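Local coordinates for 2,3-dihydroxybenzoate-AMP ligase (Bacillus subtilis, PDB 1MDB), which belongs to the ANL superfamily of AMP-binding enzymes and binds adenosine monophosphate and 2,3-dihydroxy-benzoic acid, at residues Asp263-Pro266 / Leu267-Arg270; Pro280-Ala283 / Met284-Asp288; Arg316-Lys319 / Ala320-Cys324. All coordinates share one frame; numbering follows the deposited sequence.

The contacts follow one another along the chain and each is local: contacts 1 and 2 lie along one helix each, contact 3 runs from the short helix 318-321 into the loop after it. Contact 2 touches both others. On one side Trp286 meets contact 1, its CZ2 3.4 Å from Ala264 CB and its CZ3 3.8 Å from Ile268 CD1. On another Met287 reaches contact 3, CE 3.7 Å from Val321 CG2 and CG 3.7 Å from Phe322 CE1. Contacts 1 and 3 stay about 5 Å apart at their nearest atoms. The side chain of Pro280 is about 7 Å from adenosine monophosphate and 8 Å from 2,3-dihydroxy-benzoic acid, that of Val318 about 13 Å from adenosine monophosphate.

Contact 1 of 3, residues Asp263-Pro266 / Leu267-Arg270; sequences DAFP and LIER
Ile268 turns CG1 anti to its own carbonyl carbon (chi1 -64°) and extends CD1 beyond it (chi2 179°), which carries the chain back along the helix toward Phe265 and Ala264. Ile268 CD1 ends 4.4 Å from Phe265 CD1, a loose apolar touch at an oblique angle to the ring, while Ile268 CG1 rests 3.1 Å from Ala264 O. That same oxygen accepts the N-H of Ile268, with 2.8 Å from N to O. On another side of the helix Leu267 sends CD2 to within 3.2 Å of Asp263 O.

Pro266 interrupts the regular pattern: its ring nitrogen has no hydrogen to give, and the helix is kinked there. Its carbonyl still works, and Arg270 N reaches Pro266 O at 2.7 Å, with Glu269 N to Phe265 O at 3.0 Å one residue earlier. Beyond the segments, Trp286 meets the Phe265 ring edge-to-face, Leu227 of strand 225-228 packs on Ala264 and Ile268, and Asp263 OD2 bonds Ser258 OG.

Helix 261-271 is thus amphipathic here: Ala264, Phe265 and Ile268 give it a buried apolar side, and main-chain bonding from Ala264, Phe265 and Pro266 continues past the proline, whose missing N-H costs one bond.

Contact 2 of 3, residues Pro280-Ala283 / Met284-Asp288; sequences PPLA and MVWMD
Apolar packing centres on Leu282 and Trp286, one helical turn apart, whose side chains cross obliquely. Leu282 holds CG anti to its backbone N (chi1 -169°), which brings Leu282 CG to 3.6 Å from Trp286 NE1 and Leu282 CD1 to 3.8 Å from the same nitrogen. The methyls therefore lie by the pyrrole part of the indole.

A second group is of side-chain carbons resting on backbone carbonyl oxygens. Val285 CG2 comes 3.6 Å from Pro281 O. Met284, bent at chi2, lays CG 3.3 Å from Pro280 O, and Met287 CG sits 3.1 Å from Ala283 O.

The hydrogen bonds are main-chain and helical. Met284 N bonds Pro280 O, Trp286 N bonds Leu282 O at 2.8 Å, and Met287 N bonds Ala283 O from a position tilted 25° out of the carbonyl plane. Val285 N to Pro281 O is weak at 3.4 Å. The indole N-H is spent outside the segments, on Pro259 O.

Helix 280-292 is the crossover of a beta-alpha-beta unit, entered from strand 275-278 and left toward strand 302-306. Trp286 packs on Thr276 and Leu278 of the first strand and on helix 261-271, whereas Met284 and Val285 meet His456 of strand 455-465.

Contact 3 of 3, residues Arg316-Lys319 / Ala320-Cys324; sequences RRVK and AVFGC
The Phe322 ring has Val321 CG1 over one face, 3.7 Å above the plane and offset toward the rim, and Val318 O at its edge, in plane, 3.9 Å from Phe322 CD1. Val318 CG1 also approaches this ring, though loosely. The other flat group, the Arg317 guanidinium, comes obliquely to Val321: Arg317 NH2 ends 4.2 Å from Val321 CG2, a light brush between side chains that cross at a slant. A bend at chi3 (58°) turns the end of the arginine forward, in the chain direction, toward that methyl.

Along helix 318-321, Arg317 O takes the N-H of Val321, 3.0 Å from N to O, and a weak, bent bond from Ala320 N. Val318 O, the atom at the ring edge, also accepts Phe322 N at 2.9 Å, the donor tilted 18° from the carbonyl plane. A water donates to Arg316 O at 2.7 Å and weakly accepts from Ala320 N, bridging the turn. Beyond, Cys324 swings round until its O lies 4.0 Å from Val318 CG1.

Phe322 and Cys324 meet Leu303 of strand 302-306, and Met287 packs on Arg317, Val321 and Phe322.

The chemistry is thus divided: Val318, Phe322 and Cys324 are buried, while the exposed Lys319 and Arg316 are held by salt bridges, Lys319 NZ to Glu346 and Arg316 to Glu313. Gly323, the first residue to leave helical angles, takes the positive phi (64°) that glycine readily adopts, and the chain goes on to strand 325-331.

Contact 1 of 3, residues Asp263-Pro266 / Leu267-Arg270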
# COMPACT_ATOMS: atom_id res chain seq x y z
N ASP A 263 19.88 -4.39 2.54
CA ASP A 263 19.76 -3.03 3.05
C ASP A 263 19.04 -2.95 4.39
O ASP A 263 19.48 -2.25 5.29
CB ASP A 263 19.05 -2.13 2.04
CG ASP A 263 19.93 -1.76 0.86
OD1 ASP A 263 21.14 -1.53 1.09
OD2 ASP A 263 19.42 -1.68 -0.28
N ALA A 264 17.93 -3.67 4.51
CA ALA A 264 17.09 -3.67 5.71
C ALA A 264 17.64 -4.34 6.97
O ALA A 264 17.50 -3.80 8.07
CB ALA A 264 15.72 -4.26 5.37
N PHE A 265 18.24 -5.52 6.83
CA PHE A 265 18.76 -6.23 8.00
C PHE A 265 19.75 -5.41 8.83
O PHE A 265 19.56 -5.25 10.03
CB PHE A 265 19.36 -7.57 7.57
CG PHE A 265 18.33 -8.64 7.28
CD1 PHE A 265 17.01 -8.28 6.96
CD2 PHE A 265 18.67 -9.99 7.29
CE1 PHE A 265 16.06 -9.25 6.66
CE2 PHE A 265 17.72 -10.97 6.99
CZ PHE A 265 16.41 -10.60 6.67
N PRO A 266 20.81 -4.88 8.20
CA PRO A 266 21.78 -4.09 8.98
C PRO A 266 21.06 -2.96 9.71
O PRO A 266 21.34 -2.67 10.87
CB PRO A 266 22.74 -3.57 7.92
CG PRO A 266 22.71 -4.65 6.87
CD PRO A 266 21.24 -4.98 6.79
N LEU A 267 20.10 -2.34 9.03
CA LEU A 267 19.32 -1.24 9.59
C LEU A 267 18.50 -1.70 10.79
O LEU A 267 18.33 -0.97 11.76
CB LEU A 267 18.39 -0.68 8.51
CG LEU A 267 18.64 0.69 7.87
CD1 LEU A 267 20.01 1.24 8.23
CD2 LEU A 267 18.46 0.56 6.37
N ILE A 268 17.98 -2.92 10.72
CA ILE A 268 17.18 -3.44 11.82
C ILE A 268 18.06 -3.65 13.05
O ILE A 268 17.68 -3.30 14.17
CB ILE A 268 16.49 -4.76 11.42
CG1 ILE A 268 15.51 -4.48 10.28
CG2 ILE A 268 15.78 -5.37 12.62
CD1 ILE A 268 14.77 -5.70 9.77
N GLU A 269 19.25 -4.20 12.84
CA GLU A 269 20.17 -4.44 13.96
C GLU A 269 20.80 -3.13 14.46
O GLU A 269 20.87 -2.89 15.67
CB GLU A 269 21.27 -5.42 13.54
CG GLU A 269 22.51 -5.35 14.43
CD GLU A 269 23.45 -6.51 14.21
OE1 GLU A 269 23.64 -6.93 13.05
OE2 GLU A 269 24.02 -7.00 15.22
N ARG A 270 21.26 -2.30 13.53
CA ARG A 270 21.90 -1.04 13.91
C ARG A 270 20.93 -0.09 14.60
O ARG A 270 21.23 0.43 15.67
CB ARG A 270 22.50 -0.35 12.68
CG ARG A 270 23.10 1.01 12.99
CD ARG A 270 23.74 1.65 11.76
NE ARG A 270 24.15 3.03 12.05
CZ ARG A 270 24.82 3.81 11.20
NH1 ARG A 270 25.18 3.36 10.00
NH2 ARG A 270 25.14 5.04 11.56

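Contact 2 of 3, residues Pro280-Ala283 / Met284-Asp288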
# COMPACT_ATOMS: atom_id res chain seq x y z
N PRO A 280 3.69 -10.17 0.65
CA PRO A 280 4.03 -11.59 0.51
C PRO A 280 5.30 -11.99 -0.25
O PRO A 280 6.13 -12.73 0.29
CB PRO A 280 2.75 -12.19 -0.10
CG PRO A 280 1.68 -11.36 0.52
CD PRO A 280 2.25 -9.95 0.40
N PRO A 281 5.47 -11.54 -1.50
CA PRO A 281 6.69 -11.92 -2.23
C PRO A 281 7.97 -11.59 -1.46
O PRO A 281 8.91 -12.38 -1.43
CB PRO A 281 6.59 -11.11 -3.52
CG PRO A 281 5.14 -10.90 -3.70
CD PRO A 281 4.64 -10.64 -2.31
N LEU A 282 8.00 -10.41 -0.86
CA LEU A 282 9.16 -9.95 -0.11
C LEU A 282 9.33 -10.77 1.17
O LEU A 282 10.44 -11.12 1.55
CB LEU A 282 9.01 -8.45 0.21
CG LEU A 282 10.23 -7.69 0.75
CD1 LEU A 282 11.38 -7.77 -0.24
CD2 LEU A 282 9.84 -6.23 0.99
N ALA A 283 8.21 -11.08 1.82
CA ALA A 283 8.23 -11.89 3.05
C ALA A 283 8.99 -13.19 2.78
O ALA A 283 9.76 -13.65 3.62
CB ALA A 283 6.82 -12.19 3.50
N MET A 284 8.77 -13.78 1.62
CA MET A 284 9.46 -15.02 1.27
C MET A 284 10.98 -14.76 1.18
O MET A 284 11.79 -15.54 1.69
CB MET A 284 8.95 -15.56 -0.06
CG MET A 284 7.44 -15.71 -0.12
SD MET A 284 6.77 -16.71 1.23
CE MET A 284 5.01 -16.80 0.79
N VAL A 285 11.36 -13.68 0.51
CA VAL A 285 12.78 -13.36 0.38
C VAL A 285 13.40 -13.11 1.75
O VAL A 285 14.53 -13.53 2.02
CB VAL A 285 13.01 -12.11 -0.51
CG1 VAL A 285 14.49 -11.75 -0.56
CG2 VAL A 285 12.50 -12.38 -1.92
N TRP A 286 12.67 -12.42 2.62
CA TRP A 286 13.18 -12.12 3.96
C TRP A 286 13.37 -13.38 4.79
O TRP A 286 14.36 -13.50 5.53
CB TRP A 286 12.24 -11.15 4.68
CG TRP A 286 12.50 -9.71 4.34
CD1 TRP A 286 12.75 -9.19 3.10
CD2 TRP A 286 12.52 -8.60 5.25
NE1 TRP A 286 12.94 -7.83 3.19
CE2 TRP A 286 12.80 -7.44 4.49
CE3 TRP A 286 12.34 -8.48 6.63
CZ2 TRP A 286 12.90 -6.17 5.08
CZ3 TRP A 286 12.43 -7.21 7.21
CH2 TRP A 286 12.72 -6.08 6.43
N MET A 287 12.43 -14.32 4.68
CA MET A 287 12.52 -15.56 5.42
C MET A 287 13.72 -16.38 4.95
O MET A 287 14.44 -16.94 5.77
CB MET A 287 11.22 -16.37 5.30
CG MET A 287 10.03 -15.66 5.93
SD MET A 287 8.62 -16.74 6.28
CE MET A 287 8.89 -17.05 8.00
N ASP A 288 13.96 -16.44 3.64
CA ASP A 288 15.13 -17.18 3.15
C ASP A 288 16.38 -16.52 3.69
O ASP A 288 17.26 -17.17 4.25
CB ASP A 288 15.23 -17.16 1.62
CG ASP A 288 14.21 -18.06 0.95
OD1 ASP A 288 14.29 -18.21 -0.29
OD2 ASP A 288 13.34 -18.61 1.64

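Contact 3 of 3, residues Arg316-Lys319 / Ala320-Cys324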
# COMPACT_ATOMS: atom_id res chain seq x y z
N ARG A 316 2.78 -19.17 9.29
CA ARG A 316 3.11 -19.97 10.47
C ARG A 316 4.59 -19.99 10.82
O ARG A 316 4.96 -20.28 11.95
CB ARG A 316 2.65 -21.43 10.25
CG ARG A 316 3.37 -22.08 9.10
CD ARG A 316 3.42 -23.59 9.18
NE ARG A 316 4.53 -24.09 8.37
CZ ARG A 316 4.98 -25.34 8.37
NH1 ARG A 316 4.40 -26.26 9.14
NH2 ARG A 316 6.01 -25.67 7.61
N ARG A 317 5.44 -19.68 9.85
CA ARG A 317 6.89 -19.70 10.07
C ARG A 317 7.47 -18.44 10.70
O ARG A 317 8.57 -18.47 11.26
CB ARG A 317 7.61 -19.97 8.75
CG ARG A 317 7.29 -21.29 8.09
CD ARG A 317 7.91 -21.34 6.72
NE ARG A 317 9.36 -21.15 6.79
CZ ARG A 317 10.12 -20.76 5.77
NH1 ARG A 317 9.57 -20.50 4.59
NH2 ARG A 317 11.43 -20.62 5.94
N VAL A 318 6.75 -17.33 10.61
CA VAL A 318 7.22 -16.06 11.15
C VAL A 318 7.76 -16.14 12.57
O VAL A 318 8.87 -15.67 12.85
CB VAL A 318 6.10 -14.99 11.09
CG1 VAL A 318 6.57 -13.70 11.75
CG2 VAL A 318 5.72 -14.73 9.64
N LYS A 319 6.99 -16.74 13.47
CA LYS A 319 7.38 -16.86 14.87
C LYS A 319 8.75 -17.49 15.09
O LYS A 319 9.51 -17.04 15.94
CB LYS A 319 6.34 -17.67 15.63
CG LYS A 319 6.67 -17.88 17.10
CD LYS A 319 5.59 -18.71 17.79
CE LYS A 319 4.24 -18.01 17.73
NZ LYS A 319 3.15 -18.84 18.32
N ALA A 320 9.06 -18.53 14.32
CA ALA A 320 10.33 -19.23 14.44
C ALA A 320 11.50 -18.60 13.69
O ALA A 320 12.63 -18.63 14.17
CB ALA A 320 10.17 -20.68 13.99
N VAL A 321 11.24 -18.03 12.51
CA VAL A 321 12.30 -17.42 11.72
C VAL A 321 12.71 -16.03 12.22
O VAL A 321 13.89 -15.69 12.19
CB VAL A 321 11.92 -17.31 10.22
CG1 VAL A 321 12.97 -16.48 9.47
CG2 VAL A 321 11.83 -18.70 9.60
N PHE A 322 11.74 -15.25 12.67
CA PHE A 322 12.03 -13.90 13.16
C PHE A 322 11.84 -13.75 14.66
O PHE A 322 12.27 -12.75 15.24
CB PHE A 322 11.16 -12.87 12.44
CG PHE A 322 11.42 -12.78 10.96
CD1 PHE A 322 10.64 -13.51 10.07
CD2 PHE A 322 12.43 -11.97 10.47
CE1 PHE A 322 10.87 -13.42 8.70
CE2 PHE A 322 12.67 -11.88 9.10
CZ PHE A 322 11.88 -12.60 8.22
N GLY A 323 11.19 -14.73 15.29
CA GLY A 323 10.99 -14.67 16.72
C GLY A 323 10.11 -13.52 17.18
O GLY A 323 10.23 -13.05 18.31
N CYS A 324 9.23 -13.07 16.31
CA CYS A 324 8.35 -11.97 16.66
C CYS A 324 6.91 -12.28 16.27
O CYS A 324 6.62 -13.33 15.71
CB CYS A 324 8.81 -10.69 15.96
SG CYS A 324 8.81 -10.77 14.15
O HOH W 1 7.27 -20.91 13.22